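Local coordinates for protein probable chitinase A (Chromobacterium violaceum, PDB 4TX8) that probably hydrolyses chitin as a family 18 glycoside hydrolase with endochitinase activity, and probably also binds the polymer through a carbohydrate-binding module, at residues N148-T152 with I206-F212; L299-Y303 with G318-M322; K321-E325 with V382-Y388. The contacts are given in a common frame with arbitrary orientation. Numbering follows the deposited sequence.

Interaction 1 (N148-T152 with I206-F212)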
ATOM      1  N   ASN A 148      13.035   6.579  18.338  1.00 33.13           N
ATOM      2  CA  ASN A 148      12.313   7.794  17.973  1.00 39.57           C
ATOM      3  C   ASN A 148      11.873   7.830  16.514  1.00 37.13           C
ATOM      4  O   ASN A 148      12.618   7.437  15.617  1.00 34.92           O
ATOM      5  CB  ASN A 148      13.170   9.030  18.264  1.00 46.47           C
ATOM      6  CG  ASN A 148      13.143   9.431  19.726  1.00 53.96           C
ATOM      7  OD1 ASN A 148      13.901   8.904  20.539  1.00 59.83           O
ATOM      8  ND2 ASN A 148      12.269  10.373  20.067  1.00 54.12           N
ATOM      9  N   VAL A 149      10.656   8.315  16.294  1.00 33.10           N
ATOM     10  CA  VAL A 149      10.117   8.525  14.960  1.00 31.63           C
ATOM     11  C   VAL A 149       9.721   9.991  14.803  1.00 32.20           C
ATOM     12  O   VAL A 149       9.212  10.602  15.740  1.00 33.84           O
ATOM     13  CB  VAL A 149       8.886   7.623  14.698  1.00 30.50           C
ATOM     14  CG1 VAL A 149       8.249   7.943  13.350  1.00 27.93           C
ATOM     15  CG2 VAL A 149       9.271   6.155  14.773  1.00 27.43           C
ATOM     16  N   SER A 150       9.961  10.560  13.626  1.00 30.35           N
ATOM     17  CA  SER A 150       9.515  11.916  13.347  1.00 30.07           C
ATOM     18  C   SER A 150       8.742  11.981  12.034  1.00 31.39           C
ATOM     19  O   SER A 150       8.775  11.045  11.235  1.00 26.61           O
ATOM     20  CB  SER A 150      10.704  12.876  13.307  1.00 33.91           C
ATOM     21  OG  SER A 150      11.606  12.514  12.280  1.00 38.26           O
ATOM     22  N   PHE A 151       8.040  13.088  11.825  1.00 33.40           N
ATOM     23  CA  PHE A 151       7.343  13.329  10.569  1.00 30.93           C
ATOM     24  C   PHE A 151       7.501  14.776  10.137  1.00 32.52           C
ATOM     25  O   PHE A 151       7.292  15.693  10.930  1.00 29.17           O
ATOM     26  CB  PHE A 151       5.856  12.988  10.685  1.00 28.26           C
ATOM     27  CG  PHE A 151       5.066  13.335   9.457  1.00 29.60           C
ATOM     28  CD1 PHE A 151       5.163  12.555   8.312  1.00 28.89           C
ATOM     29  CD2 PHE A 151       4.238  14.445   9.439  1.00 31.66           C
ATOM     30  CE1 PHE A 151       4.444  12.872   7.171  1.00 30.73           C
ATOM     31  CE2 PHE A 151       3.516  14.770   8.305  1.00 32.40           C
ATOM     32  CZ  PHE A 151       3.620  13.980   7.166  1.00 32.27           C
ATOM     33  N   THR A 152       7.869  14.974   8.877  1.00 31.64           N
ATOM     34  CA  THR A 152       7.985  16.313   8.318  1.00 34.28           C
ATOM     35  C   THR A 152       7.311  16.370   6.951  1.00 34.07           C
ATOM     36  O   THR A 152       7.638  15.595   6.053  1.00 34.62           O
ATOM     37  CB  THR A 152       9.449  16.750   8.187  1.00 35.88           C
ATOM     38  OG1 THR A 152      10.136  16.493   9.418  1.00 41.40           O
ATOM     39  CG2 THR A 152       9.531  18.232   7.858  1.00 34.33           C
ATOM     40  N   ILE A 206       2.944  12.338  17.112  1.00 32.64           N
ATOM     41  CA  ILE A 206       2.681  12.613  15.704  1.00 30.90           C
ATOM     42  C   ILE A 206       1.209  12.388  15.366  1.00 31.18           C
ATOM     43  O   ILE A 206       0.560  13.254  14.774  1.00 32.43           O
ATOM     44  CB  ILE A 206       3.558  11.740  14.783  1.00 31.74           C
ATOM     45  CG1 ILE A 206       5.039  12.066  14.996  1.00 30.28           C
ATOM     46  CG2 ILE A 206       3.166  11.941  13.327  1.00 27.30           C
ATOM     47  CD1 ILE A 206       5.989  11.120  14.289  1.00 27.66           C
ATOM     48  N   LEU A 207       0.688  11.226  15.751  1.00 33.04           N
ATOM     49  CA  LEU A 207      -0.699  10.870  15.463  1.00 34.46           C
ATOM     50  C   LEU A 207      -1.681  11.871  16.067  1.00 37.47           C
ATOM     51  O   LEU A 207      -2.620  12.307  15.401  1.00 39.09           O
ATOM     52  CB  LEU A 207      -1.005   9.460  15.977  1.00 33.69           C
ATOM     53  CG  LEU A 207      -0.880   8.284  15.002  1.00 35.26           C
ATOM     54  CD1 LEU A 207       0.372   8.386  14.144  1.00 31.55           C
ATOM     55  CD2 LEU A 207      -0.894   6.968  15.765  1.00 35.86           C
ATOM     56  N   THR A 208      -1.458  12.243  17.323  1.00 36.74           N
ATOM     57  CA  THR A 208      -2.359  13.162  18.010  1.00 41.53           C
ATOM     58  C   THR A 208      -2.273  14.573  17.430  1.00 42.31           C
ATOM     59  O   THR A 208      -3.269  15.294  17.391  1.00 43.51           O
ATOM     60  CB  THR A 208      -2.073  13.216  19.527  1.00 41.88           C
ATOM     61  OG1 THR A 208      -0.702  13.564  19.749  1.00 50.81           O
ATOM     62  CG2 THR A 208      -2.357  11.869  20.170  1.00 38.82           C
ATOM     63  N   GLN A 209      -1.087  14.959  16.966  1.00 38.55           N
ATOM     64  CA  GLN A 209      -0.896  16.284  16.385  1.00 38.29           C
ATOM     65  C   GLN A 209      -1.573  16.421  15.024  1.00 38.78           C
ATOM     66  O   GLN A 209      -2.275  17.397  14.766  1.00 39.10           O
ATOM     67  CB  GLN A 209       0.594  16.606  16.243  1.00 41.11           C
ATOM     68  CG  GLN A 209       0.868  17.988  15.658  1.00 51.08           C
ATOM     69  CD  GLN A 209       2.333  18.211  15.324  1.00 57.72           C
ATOM     70  OE1 GLN A 209       3.184  17.367  15.610  1.00 59.87           O
ATOM     71  NE2 GLN A 209       2.633  19.350  14.710  1.00 58.81           N
ATOM     72  N   TYR A 210      -1.360  15.444  14.150  1.00 34.42           N
ATOM     73  CA  TYR A 210      -1.857  15.547  12.783  1.00 33.94           C
ATOM     74  C   TYR A 210      -3.243  14.933  12.602  1.00 37.71           C
ATOM     75  O   TYR A 210      -3.979  15.313  11.692  1.00 34.91           O
ATOM     76  CB  TYR A 210      -0.860  14.905  11.816  1.00 34.59           C
ATOM     77  CG  TYR A 210       0.385  15.740  11.623  1.00 35.58           C
ATOM     78  CD1 TYR A 210       1.484  15.590  12.461  1.00 34.87           C
ATOM     79  CD2 TYR A 210       0.451  16.695  10.618  1.00 34.71           C
ATOM     80  CE1 TYR A 210       2.619  16.361  12.293  1.00 35.75           C
ATOM     81  CE2 TYR A 210       1.582  17.470  10.442  1.00 37.20           C
ATOM     82  CZ  TYR A 210       2.662  17.299  11.282  1.00 37.93           C
ATOM     83  OH  TYR A 210       3.787  18.071  11.109  1.00 39.09           O
ATOM     84  N   GLY A 211      -3.605  13.996  13.471  1.00 31.76           N
ATOM     85  CA  GLY A 211      -4.915  13.378  13.393  1.00 30.01           C
ATOM     86  C   GLY A 211      -4.960  12.194  12.445  1.00 31.56           C
ATOM     87  O   GLY A 211      -6.015  11.870  11.896  1.00 30.13           O
ATOM     88  N   PHE A 212      -3.811  11.556  12.242  1.00 27.80           N
ATOM     89  CA  PHE A 212      -3.749  10.288  11.523  1.00 28.14           C
ATOM     90  C   PHE A 212      -4.609   9.242  12.226  1.00 30.79           C
ATOM     91  O   PHE A 212      -4.696   9.236  13.451  1.00 31.38           O
ATOM     92  CB  PHE A 212      -2.310   9.783  11.426  1.00 28.53           C
ATOM     93  CG  PHE A 212      -1.420  10.631  10.566  1.00 29.10           C
ATOM     94  CD1 PHE A 212      -1.643  10.729   9.203  1.00 28.69           C
ATOM     95  CD2 PHE A 212      -0.338  11.299  11.115  1.00 27.71           C
ATOM     96  CE1 PHE A 212      -0.815  11.498   8.407  1.00 30.46           C
ATOM     97  CE2 PHE A 212       0.496  12.068  10.324  1.00 29.17           C
ATOM     98  CZ  PHE A 212       0.255  12.168   8.967  1.00 30.49           C
TER
HETATM   99  O   HOH W   1       5.745  17.700  12.650  1.00 46.63           O
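F151 drives the edge of its ring into the face of Y210, with F151 CD2 3.7 Å from Y210 CZ, centroids 5.1 Å apart and planes at 84°. One of its own faces in turn receives the edge of F212, whose CZ lies 4.2 Å from F151 CE2 (centroids 5.6 Å, planes at 88°). Two T-shaped pairs thus share one ring and form an aromatic cluster. I206, one helical turn before Y210, packs beside it: its CG2 is 3.9 Å from F151 CB and its CD1 4.0 Å from V149 CG1. No direct hydrogen bond joins the segments, but a water links F151 O (3.1 Å) to Y210 OH (2.5 Å). G211, the first residue to leave helical angles, has positive phi, and F212 after it enters the same hydrophobic layer. F151 and F212 both also touch V138 and L179 on strands 135-143 and 176-182. This is the helix-on-sheet packing of the TIM barrel of family 18, here extended by the short antiparallel strand 149-150.

Interaction 2 (L299-Y303 with G318-M322)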
ATOM      1  N   LEU A 299       5.341 -17.405  -6.074  1.00 28.67           N
ATOM      2  CA  LEU A 299       4.922 -17.768  -4.728  1.00 29.89           C
ATOM      3  C   LEU A 299       4.547 -19.240  -4.626  1.00 29.49           C
ATOM      4  O   LEU A 299       3.719 -19.729  -5.393  1.00 28.75           O
ATOM      5  CB  LEU A 299       3.737 -16.902  -4.303  1.00 31.32           C
ATOM      6  CG  LEU A 299       3.142 -17.175  -2.922  1.00 31.96           C
ATOM      7  CD1 LEU A 299       4.146 -16.828  -1.839  1.00 31.90           C
ATOM      8  CD2 LEU A 299       1.856 -16.389  -2.741  1.00 26.27           C
ATOM      9  N   TYR A 300       5.150 -19.945  -3.673  1.00 27.86           N
ATOM     10  CA  TYR A 300       4.829 -21.353  -3.464  1.00 32.83           C
ATOM     11  C   TYR A 300       3.695 -21.489  -2.450  1.00 33.44           C
ATOM     12  O   TYR A 300       3.840 -21.118  -1.284  1.00 30.60           O
ATOM     13  CB  TYR A 300       6.063 -22.131  -2.999  1.00 27.22           C
ATOM     14  CG  TYR A 300       5.886 -23.641  -2.994  1.00 28.50           C
ATOM     15  CD1 TYR A 300       5.189 -24.282  -1.972  1.00 28.92           C
ATOM     16  CD2 TYR A 300       6.421 -24.426  -4.006  1.00 29.45           C
ATOM     17  CE1 TYR A 300       5.027 -25.657  -1.961  1.00 30.24           C
ATOM     18  CE2 TYR A 300       6.263 -25.808  -4.004  1.00 35.22           C
ATOM     19  CZ  TYR A 300       5.565 -26.415  -2.977  1.00 35.50           C
ATOM     20  OH  TYR A 300       5.404 -27.784  -2.963  1.00 37.06           O
ATOM     21  N   THR A 301       2.567 -22.022  -2.907  1.00 30.01           N
ATOM     22  CA  THR A 301       1.393 -22.195  -2.058  1.00 30.73           C
ATOM     23  C   THR A 301       0.995 -23.667  -2.002  1.00 34.04           C
ATOM     24  O   THR A 301       1.456 -24.465  -2.819  1.00 35.10           O
ATOM     25  CB  THR A 301       0.197 -21.365  -2.573  1.00 29.99           C
ATOM     26  OG1 THR A 301      -0.412 -22.038  -3.683  1.00 28.92           O
ATOM     27  CG2 THR A 301       0.648 -19.974  -2.993  1.00 25.51           C
ATOM     28  N   PRO A 302       0.144 -24.039  -1.033  1.00 34.16           N
ATOM     29  CA  PRO A 302      -0.328 -25.428  -1.019  1.00 36.67           C
ATOM     30  C   PRO A 302      -1.438 -25.715  -2.031  1.00 36.39           C
ATOM     31  O   PRO A 302      -2.004 -26.803  -2.002  1.00 38.18           O
ATOM     32  CB  PRO A 302      -0.850 -25.605   0.411  1.00 35.57           C
ATOM     33  CG  PRO A 302      -1.211 -24.237   0.855  1.00 35.38           C
ATOM     34  CD  PRO A 302      -0.224 -23.317   0.199  1.00 31.40           C
ATOM     35  N   TYR A 303      -1.738 -24.773  -2.920  1.00 37.04           N
ATOM     36  CA  TYR A 303      -2.899 -24.925  -3.792  1.00 39.64           C
ATOM     37  C   TYR A 303      -2.532 -25.292  -5.226  1.00 41.92           C
ATOM     38  O   TYR A 303      -3.402 -25.391  -6.090  1.00 42.44           O
ATOM     39  CB  TYR A 303      -3.732 -23.646  -3.764  1.00 38.77           C
ATOM     40  CG  TYR A 303      -3.900 -23.111  -2.361  1.00 41.74           C
ATOM     41  CD1 TYR A 303      -4.550 -23.859  -1.385  1.00 38.65           C
ATOM     42  CD2 TYR A 303      -3.392 -21.870  -2.006  1.00 36.71           C
ATOM     43  CE1 TYR A 303      -4.695 -23.381  -0.099  1.00 40.92           C
ATOM     44  CE2 TYR A 303      -3.534 -21.382  -0.721  1.00 37.92           C
ATOM     45  CZ  TYR A 303      -4.186 -22.139   0.227  1.00 41.97           C
ATOM     46  OH  TYR A 303      -4.326 -21.651   1.505  1.00 45.31           O
ATOM     47  N   GLY A 318      -4.049 -17.037  -4.299  1.00 30.59           N
ATOM     48  CA  GLY A 318      -3.321 -17.991  -3.481  1.00 30.53           C
ATOM     49  C   GLY A 318      -2.703 -17.376  -2.240  1.00 31.47           C
ATOM     50  O   GLY A 318      -2.823 -17.925  -1.144  1.00 30.60           O
ATOM     51  N   GLY A 319      -2.037 -16.238  -2.411  1.00 27.60           N
ATOM     52  CA  GLY A 319      -1.444 -15.527  -1.291  1.00 25.04           C
ATOM     53  C   GLY A 319      -2.501 -15.148  -0.270  1.00 28.17           C
ATOM     54  O   GLY A 319      -2.290 -15.263   0.939  1.00 27.40           O
ATOM     55  N   SER A 320      -3.652 -14.708  -0.764  1.00 27.65           N
ATOM     56  CA  SER A 320      -4.747 -14.305   0.106  1.00 29.51           C
ATOM     57  C   SER A 320      -5.370 -15.505   0.818  1.00 31.78           C
ATOM     58  O   SER A 320      -5.729 -15.413   1.990  1.00 31.45           O
ATOM     59  CB  SER A 320      -5.803 -13.543  -0.696  1.00 28.45           C
ATOM     60  OG  SER A 320      -5.232 -12.397  -1.309  1.00 25.88           O
ATOM     61  N   LYS A 321      -5.490 -16.629   0.116  1.00 29.32           N
ATOM     62  CA  LYS A 321      -6.008 -17.852   0.726  1.00 32.25           C
ATOM     63  C   LYS A 321      -5.142 -18.301   1.895  1.00 32.03           C
ATOM     64  O   LYS A 321      -5.659 -18.664   2.946  1.00 33.46           O
ATOM     65  CB  LYS A 321      -6.105 -18.984  -0.298  1.00 34.62           C
ATOM     66  CG  LYS A 321      -7.353 -18.945  -1.153  1.00 38.89           C
ATOM     67  CD  LYS A 321      -7.377 -20.106  -2.132  1.00 45.31           C
ATOM     68  CE  LYS A 321      -7.398 -21.439  -1.405  1.00 50.70           C
ATOM     69  NZ  LYS A 321      -7.449 -22.580  -2.357  1.00 54.28           N
ATOM     70  N   MET A 322      -3.827 -18.269   1.710  1.00 26.48           N
ATOM     71  CA  MET A 322      -2.909 -18.694   2.761  1.00 29.18           C
ATOM     72  C   MET A 322      -3.107 -17.882   4.040  1.00 30.91           C
ATOM     73  O   MET A 322      -3.069 -18.428   5.142  1.00 32.46           O
ATOM     74  CB  MET A 322      -1.459 -18.588   2.285  1.00 28.23           C
ATOM     75  CG  MET A 322      -1.101 -19.596   1.202  1.00 29.58           C
ATOM     76  SD  MET A 322       0.622 -19.509   0.694  1.00 27.89           S
ATOM     77  CE  MET A 322       1.450 -19.969   2.217  1.00 24.62           C
TER
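The m rotamer of Y303 brings its ring against helix 313-325, where K321 lies over one face and the carbonyl of G318 sits at the edge, with Y303 CE2 3.6 Å from G318 O. K321 has chi2 and chi4 trans but chi3 at 62°, a bend that lays the end of its chain on the ring: CE is 3.6 Å from the Y303 centroid, a CH-pi contact, and NZ is also 3.6 Å from it, a cation-pi contact 25° off the ring normal. The ammonium group also donates a hydrogen bond to K383 O. M322, through its p chi3, sets its CG 3.6 Å from Y303 CE2 and its SD 3.7 Å from T301 CG2 and 3.9 Å from P302 CD. T301 takes the p rotamer, and its OG1 accepts from Y303 N at 3.1 Å, closing an ST turn around P302. The trans chi1 of L299 carries CD2 to 3.7 Å from G319 CA; G318 and G319 have no side chains, so the loop comes close to the helix backbone. The loop 299-303, which follows strand 288-292, therefore lies against the helix it leads into, with L299 also touching M315, one turn before G319.

Interaction 3 (K321-E325 with V382-Y388); sequences KMLIE and VKPAQAY
Helix 313-325 contributes its last turn, K321 to E325, which faces an extended, irregular loop, V382 to Y388. The register places the CA of K321 6.5 Å from that of P384 and the CA of I324 9.4 Å from that of Y388; A385 breaks the otherwise extended course of the loop (phi/psi -65/-48). The CA-to-CB bond of K321 points sideways, but with chi1 m, chi2 trans, chi3 p and chi4 trans the chain reaches the loop. Its NZ donates a 2.7 Å hydrogen bond to K383 O, while CD rests 3.7 Å from P384 CA and 4.0 Å from V382 CG1; the same lysine makes a cation-pi contact with Y303. I324 points toward the loop with chi1 m and chi2 trans. Its CD1 stands over a face of Y388, 4.0 Å from the ring centroid and 15° off the normal, a CH-pi contact, and its CG2 is 3.7 Å from Y388 CE1. Y388 takes chi1 m to present this face. E325, with chi1 and chi2 both m, starts sideways but its end comes nearer the loop, with OE2 4.0 Å from A385 CB, and a water joins E325 OE1 (3.1 Å) to Q386 NE2 (3.2 Å, a weak bond). P384 and Y388 are backed by C372 and L373 of helix 363-375. The loop thus fills the gap between two successive helices of the barrel's outer layer, 313-325 and 363-375, just before strand 393-397, a peripheral packing in the TIM-barrel fold of family 18 chitinases.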
ATOM      1  N   LYS A 321      -5.490 -16.629   0.116  1.00 29.32           N
ATOM      2  CA  LYS A 321      -6.008 -17.852   0.726  1.00 32.25           C
ATOM      3  C   LYS A 321      -5.142 -18.301   1.895  1.00 32.03           C
ATOM      4  O   LYS A 321      -5.659 -18.664   2.946  1.00 33.46           O
ATOM      5  CB  LYS A 321      -6.105 -18.984  -0.298  1.00 34.62           C
ATOM      6  CG  LYS A 321      -7.353 -18.945  -1.153  1.00 38.89           C
ATOM      7  CD  LYS A 321      -7.377 -20.106  -2.132  1.00 45.31           C
ATOM      8  CE  LYS A 321      -7.398 -21.439  -1.405  1.00 50.70           C
ATOM      9  NZ  LYS A 321      -7.449 -22.580  -2.357  1.00 54.28           N
ATOM     10  N   MET A 322      -3.827 -18.269   1.710  1.00 26.48           N
ATOM     11  CA  MET A 322      -2.909 -18.694   2.761  1.00 29.18           C
ATOM     12  C   MET A 322      -3.107 -17.882   4.040  1.00 30.91           C
ATOM     13  O   MET A 322      -3.069 -18.428   5.142  1.00 32.46           O
ATOM     14  CB  MET A 322      -1.459 -18.588   2.285  1.00 28.23           C
ATOM     15  CG  MET A 322      -1.101 -19.596   1.202  1.00 29.58           C
ATOM     16  SD  MET A 322       0.622 -19.509   0.694  1.00 27.89           S
ATOM     17  CE  MET A 322       1.450 -19.969   2.217  1.00 24.62           C
ATOM     18  N   LEU A 323      -3.342 -16.582   3.888  1.00 29.25           N
ATOM     19  CA  LEU A 323      -3.533 -15.709   5.042  1.00 30.26           C
ATOM     20  C   LEU A 323      -4.880 -15.941   5.720  1.00 31.00           C
ATOM     21  O   LEU A 323      -5.015 -15.742   6.926  1.00 33.68           O
ATOM     22  CB  LEU A 323      -3.399 -14.243   4.628  1.00 25.71           C
ATOM     23  CG  LEU A 323      -1.960 -13.769   4.419  1.00 29.45           C
ATOM     24  CD1 LEU A 323      -1.929 -12.408   3.750  1.00 27.01           C
ATOM     25  CD2 LEU A 323      -1.224 -13.727   5.749  1.00 27.25           C
ATOM     26  N   ILE A 324      -5.870 -16.374   4.948  1.00 33.53           N
ATOM     27  CA  ILE A 324      -7.207 -16.591   5.493  1.00 33.68           C
ATOM     28  C   ILE A 324      -7.396 -18.007   6.041  1.00 34.07           C
ATOM     29  O   ILE A 324      -7.939 -18.180   7.133  1.00 36.55           O
ATOM     30  CB  ILE A 324      -8.293 -16.294   4.437  1.00 30.96           C
ATOM     31  CG1 ILE A 324      -8.190 -14.834   3.982  1.00 29.07           C
ATOM     32  CG2 ILE A 324      -9.682 -16.582   4.995  1.00 31.38           C
ATOM     33  CD1 ILE A 324      -9.119 -14.474   2.843  1.00 27.10           C
ATOM     34  N   GLU A 325      -6.948 -19.017   5.299  1.00 36.62           N
ATOM     35  CA  GLU A 325      -7.113 -20.404   5.743  1.00 38.08           C
ATOM     36  C   GLU A 325      -6.067 -20.795   6.776  1.00 37.36           C
ATOM     37  O   GLU A 325      -6.313 -21.634   7.641  1.00 39.33           O
ATOM     38  CB  GLU A 325      -7.023 -21.388   4.570  1.00 41.08           C
ATOM     39  CG  GLU A 325      -7.595 -20.909   3.254  1.00 47.62           C
ATOM     40  CD  GLU A 325      -9.091 -21.060   3.157  1.00 57.42           C
ATOM     41  OE1 GLU A 325      -9.749 -21.265   4.200  1.00 58.80           O
ATOM     42  OE2 GLU A 325      -9.609 -20.969   2.023  1.00 62.90           O
ATOM     43  N   VAL A 382      -6.561 -21.741  -9.191  1.00 38.54           N
ATOM     44  CA  VAL A 382      -6.587 -21.598  -7.740  1.00 37.33           C
ATOM     45  C   VAL A 382      -7.940 -21.061  -7.282  1.00 39.81           C
ATOM     46  O   VAL A 382      -8.359 -19.974  -7.683  1.00 36.14           O
ATOM     47  CB  VAL A 382      -5.459 -20.668  -7.245  1.00 39.12           C
ATOM     48  CG1 VAL A 382      -5.581 -20.426  -5.747  1.00 36.76           C
ATOM     49  CG2 VAL A 382      -4.100 -21.261  -7.587  1.00 38.69           C
ATOM     50  N   LYS A 383      -8.614 -21.833  -6.435  1.00 46.32           N
ATOM     51  CA  LYS A 383      -9.979 -21.530  -6.018  1.00 48.54           C
ATOM     52  C   LYS A 383     -10.115 -21.572  -4.499  1.00 46.99           C
ATOM     53  O   LYS A 383      -9.659 -22.522  -3.863  1.00 51.36           O
ATOM     54  CB  LYS A 383     -10.953 -22.527  -6.654  1.00 52.90           C
ATOM     55  CG  LYS A 383     -12.226 -21.916  -7.210  1.00 55.02           C
ATOM     56  CD  LYS A 383     -13.259 -22.993  -7.507  1.00 55.13           C
ATOM     57  CE  LYS A 383     -14.343 -22.485  -8.446  1.00 57.53           C
ATOM     58  NZ  LYS A 383     -15.457 -23.467  -8.601  1.00 59.73           N
ATOM     59  N   PRO A 384     -10.744 -20.544  -3.911  1.00 42.46           N
ATOM     60  CA  PRO A 384     -11.025 -20.559  -2.471  1.00 43.66           C
ATOM     61  C   PRO A 384     -11.937 -21.724  -2.097  1.00 47.24           C
ATOM     62  O   PRO A 384     -12.736 -22.156  -2.928  1.00 45.44           O
ATOM     63  CB  PRO A 384     -11.729 -19.219  -2.229  1.00 41.03           C
ATOM     64  CG  PRO A 384     -11.354 -18.368  -3.388  1.00 40.75           C
ATOM     65  CD  PRO A 384     -11.188 -19.295  -4.550  1.00 39.96           C
ATOM     66  N   ALA A 385     -11.811 -22.231  -0.874  1.00 52.97           N
ATOM     67  CA  ALA A 385     -12.672 -23.314  -0.408  1.00 56.20           C
ATOM     68  C   ALA A 385     -14.113 -22.825  -0.338  1.00 57.31           C
ATOM     69  O   ALA A 385     -15.033 -23.483  -0.827  1.00 60.31           O
ATOM     70  CB  ALA A 385     -12.213 -23.823   0.945  1.00 58.19           C
ATOM     71  N   GLN A 386     -14.295 -21.662   0.274  1.00 53.82           N
ATOM     72  CA  GLN A 386     -15.584 -20.988   0.288  1.00 52.66           C
ATOM     73  C   GLN A 386     -15.393 -19.541  -0.143  1.00 45.84           C
ATOM     74  O   GLN A 386     -14.278 -19.021  -0.114  1.00 41.22           O
ATOM     75  CB  GLN A 386     -16.224 -21.058   1.675  1.00 58.43           C
ATOM     76  CG  GLN A 386     -15.295 -20.656   2.813  1.00 65.85           C
ATOM     77  CD  GLN A 386     -16.036 -20.443   4.122  1.00 76.92           C
ATOM     78  OE1 GLN A 386     -17.161 -19.943   4.137  1.00 81.87           O
ATOM     79  NE2 GLN A 386     -15.406 -20.823   5.228  1.00 80.04           N
ATOM     80  N   ALA A 387     -16.478 -18.896  -0.550  1.00 42.67           N
ATOM     81  CA  ALA A 387     -16.420 -17.498  -0.949  1.00 40.18           C
ATOM     82  C   ALA A 387     -16.125 -16.613   0.254  1.00 38.95           C
ATOM     83  O   ALA A 387     -16.505 -16.937   1.380  1.00 37.23           O
ATOM     84  CB  ALA A 387     -17.722 -17.080  -1.614  1.00 37.28           C
ATOM     85  N   TYR A 388     -15.428 -15.506   0.015  1.00 32.97           N
ATOM     86  CA  TYR A 388     -15.181 -14.517   1.058  1.00 34.93           C
ATOM     87  C   TYR A 388     -15.821 -13.190   0.687  1.00 35.90           C
ATOM     88  O   TYR A 388     -15.149 -12.304   0.153  1.00 32.51           O
ATOM     89  CB  TYR A 388     -13.684 -14.313   1.287  1.00 37.14           C
ATOM     90  CG  TYR A 388     -12.895 -15.587   1.448  1.00 41.23           C
ATOM     91  CD1 TYR A 388     -13.122 -16.440   2.520  1.00 46.58           C
ATOM     92  CD2 TYR A 388     -11.911 -15.928   0.534  1.00 42.91           C
ATOM     93  CE1 TYR A 388     -12.395 -17.601   2.669  1.00 50.08           C
ATOM     94  CE2 TYR A 388     -11.181 -17.084   0.674  1.00 46.14           C
ATOM     95  CZ  TYR A 388     -11.425 -17.915   1.741  1.00 53.11           C
ATOM     96  OH  TYR A 388     -10.694 -19.065   1.873  1.00 61.73           O
TER
HETATM   97  O   HOH W   2     -12.323 -20.167   5.557  1.00 50.47           O

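Overall arrangement
All three contacts belong to the GH18 barrel, probably the catalytic domain, away from the calcium and magnesium sites. Interaction 1 comes first along the chain and lies on the opposite side of the chain's centre from the others, its centre about 36 Å from that of interaction 2 and about 37 Å from that of interaction 3. Interactions 2 and 3 are neighbours, with centres about 9 Å apart: both use helix 313-325, share K321, which makes contacts in both, and touch directly, as where Y303 OH lies 3.8 Å from E325 CG. Loops preceding and following this helix thus meet on it. The parallel strands of the barrel run between the two regions, whose helices pack round its outside.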